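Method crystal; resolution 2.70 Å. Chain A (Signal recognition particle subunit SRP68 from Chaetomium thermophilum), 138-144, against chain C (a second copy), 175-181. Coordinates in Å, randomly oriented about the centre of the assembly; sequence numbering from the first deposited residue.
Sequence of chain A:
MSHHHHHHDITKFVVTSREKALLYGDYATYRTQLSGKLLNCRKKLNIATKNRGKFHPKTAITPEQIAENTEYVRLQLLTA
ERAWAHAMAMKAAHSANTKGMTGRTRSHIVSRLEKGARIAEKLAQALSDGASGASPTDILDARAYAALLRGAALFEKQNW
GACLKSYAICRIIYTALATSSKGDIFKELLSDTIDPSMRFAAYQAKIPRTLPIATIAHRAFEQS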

# COMPACT_ATOMS: atom_id res chain seq x y z
N ASP A 138 3.32 22.95 20.70
CA ASP A 138 2.60 24.05 20.06
C ASP A 138 3.16 24.38 18.69
O ASP A 138 2.42 24.73 17.78
CB ASP A 138 2.62 25.26 20.96
CG ASP A 138 1.61 25.15 22.07
OD1 ASP A 138 0.59 24.45 21.87
OD2 ASP A 138 1.86 25.72 23.16
N ILE A 139 4.47 24.31 18.57
CA ILE A 139 5.10 24.58 17.28
C ILE A 139 4.69 23.53 16.23
O ILE A 139 4.34 23.88 15.10
CB ILE A 139 6.61 24.60 17.44
CG1 ILE A 139 7.00 25.75 18.37
CG2 ILE A 139 7.29 24.71 16.10
CD1 ILE A 139 8.49 25.92 18.48
N LEU A 140 4.69 22.27 16.63
CA LEU A 140 4.28 21.17 15.76
C LEU A 140 2.80 21.32 15.41
O LEU A 140 2.39 21.19 14.26
CB LEU A 140 4.51 19.83 16.43
CG LEU A 140 5.94 19.32 16.65
CD1 LEU A 140 5.91 18.09 17.54
CD2 LEU A 140 6.67 19.02 15.34
N ASP A 141 2.00 21.60 16.44
CA ASP A 141 0.57 21.75 16.28
C ASP A 141 0.23 22.84 15.27
O ASP A 141 -0.52 22.62 14.34
CB ASP A 141 -0.03 22.11 17.64
CG ASP A 141 -1.54 22.08 17.64
OD1 ASP A 141 -2.12 21.61 16.65
OD2 ASP A 141 -2.16 22.54 18.63
N ALA A 142 0.84 24.00 15.43
CA ALA A 142 0.63 25.11 14.53
C ALA A 142 0.94 24.68 13.12
O ALA A 142 0.18 24.96 12.17
CB ALA A 142 1.51 26.28 14.92
N ARG A 143 2.06 24.00 12.97
CA ARG A 143 2.46 23.60 11.65
C ARG A 143 1.52 22.59 10.99
O ARG A 143 1.25 22.71 9.79
CB ARG A 143 3.84 23.03 11.64
CG ARG A 143 4.15 22.82 10.24
CD ARG A 143 5.51 22.56 10.30
NE ARG A 143 6.21 22.42 9.05
CZ ARG A 143 7.50 22.13 9.14
NH1 ARG A 143 8.02 21.98 10.37
NH2 ARG A 143 8.27 21.97 8.09
N ALA A 144 1.01 21.63 11.76
CA ALA A 144 0.00 20.69 11.25
C ALA A 144 -1.21 21.49 10.74
O ALA A 144 -1.65 21.32 9.59
CB ALA A 144 -0.43 19.68 12.34
N THR C 175 13.01 16.89 8.98
CA THR C 175 13.00 18.27 8.55
C THR C 175 11.97 19.07 9.38
O THR C 175 12.18 20.23 9.72
CB THR C 175 12.76 18.38 7.03
OG1 THR C 175 12.85 19.74 6.62
CG2 THR C 175 11.45 17.84 6.65
N ALA C 176 10.88 18.40 9.75
CA ALA C 176 9.86 18.99 10.60
C ALA C 176 10.41 19.22 11.98
O ALA C 176 10.23 20.29 12.56
CB ALA C 176 8.62 18.08 10.67
N LEU C 177 11.10 18.21 12.51
CA LEU C 177 11.68 18.31 13.85
C LEU C 177 12.79 19.33 13.93
O LEU C 177 13.01 19.91 14.98
CB LEU C 177 12.19 16.97 14.34
CG LEU C 177 11.12 15.97 14.72
CD1 LEU C 177 11.77 14.66 15.10
CD2 LEU C 177 10.34 16.56 15.88
N ALA C 178 13.49 19.56 12.82
CA ALA C 178 14.58 20.53 12.82
C ALA C 178 14.01 21.90 13.08
O ALA C 178 14.50 22.64 13.92
CB ALA C 178 15.31 20.51 11.50
N THR C 179 12.97 22.25 12.32
CA THR C 179 12.37 23.57 12.44
C THR C 179 11.73 23.82 13.80
O THR C 179 11.91 24.88 14.40
CB THR C 179 11.31 23.78 11.32
OG1 THR C 179 11.99 23.95 10.07
CG2 THR C 179 10.46 25.01 11.56
N SER C 180 11.04 22.81 14.33
CA SER C 180 10.41 22.95 15.64
C SER C 180 11.33 22.94 16.88
O SER C 180 11.13 23.73 17.79
CB SER C 180 9.32 21.87 15.80
OG SER C 180 9.83 20.57 15.66
N SER C 181 12.36 22.11 16.88
CA SER C 181 13.15 21.87 18.08
C SER C 181 14.57 22.40 18.10
O SER C 181 15.34 22.05 19.00
CB SER C 181 13.16 20.37 18.41
OG SER C 181 13.84 20.09 19.62

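This is a small helix-to-helix packing contact between two copies of SRP68, held by van der Waals contact with no hydrogen bond or salt bridge crossing it. The helix axes approach to 9.4 Å and their N-to-C directions differ by 125°, an oblique crossing nearer antiparallel than parallel; the two stretches together bury 313 Å².

The backbones come nearest where Ile A139 meets Ser C180, with 5.8 Å between CA of Ile A139 and CA of Ser C180. Both CA-to-CB bonds point toward the opposing helix, and the small serine side chain accompanies this near approach. Ile A139, in the m,t rotamer, places CG2 3.5 Å from CB of Ser C180 and CD1 3.5 Å from O of Ser C180, so both branches lie against the same residue.

Leu A140 leaves its helix sideways, but its end comes nearer: CD2 lies 3.5 Å from OG of Ser C180. That contact engages no polar partner on the leucine. The hydroxyl, at chi1 59° (p), instead donates within its own helix, from OG of Ser C180 to O of Ala C176 at 3.1 Å. O of Ala C176 also accepts N of Ser C180 at 3.2 Å. The apolar pairing of Leu A140 CD2 with Leu C177 CD2 is looser, at 4.5 Å; the CA-to-CB bond of Leu C177 points away, and only the end of its side chain comes nearer.

One turn on from Ile A139, Arg A143 extends with chi1 to chi3 all t and contributes the largest covered area of any residue here, 71 Å². Its NH1 lies 3.5 Å from CA of Ala C176 and 3.9 Å from CB of Thr C179. O of Ala C176 is also 3.5 Å from NH1 of Arg A143 without a hydrogen bond, and the guanidinium packs obliquely against the helix.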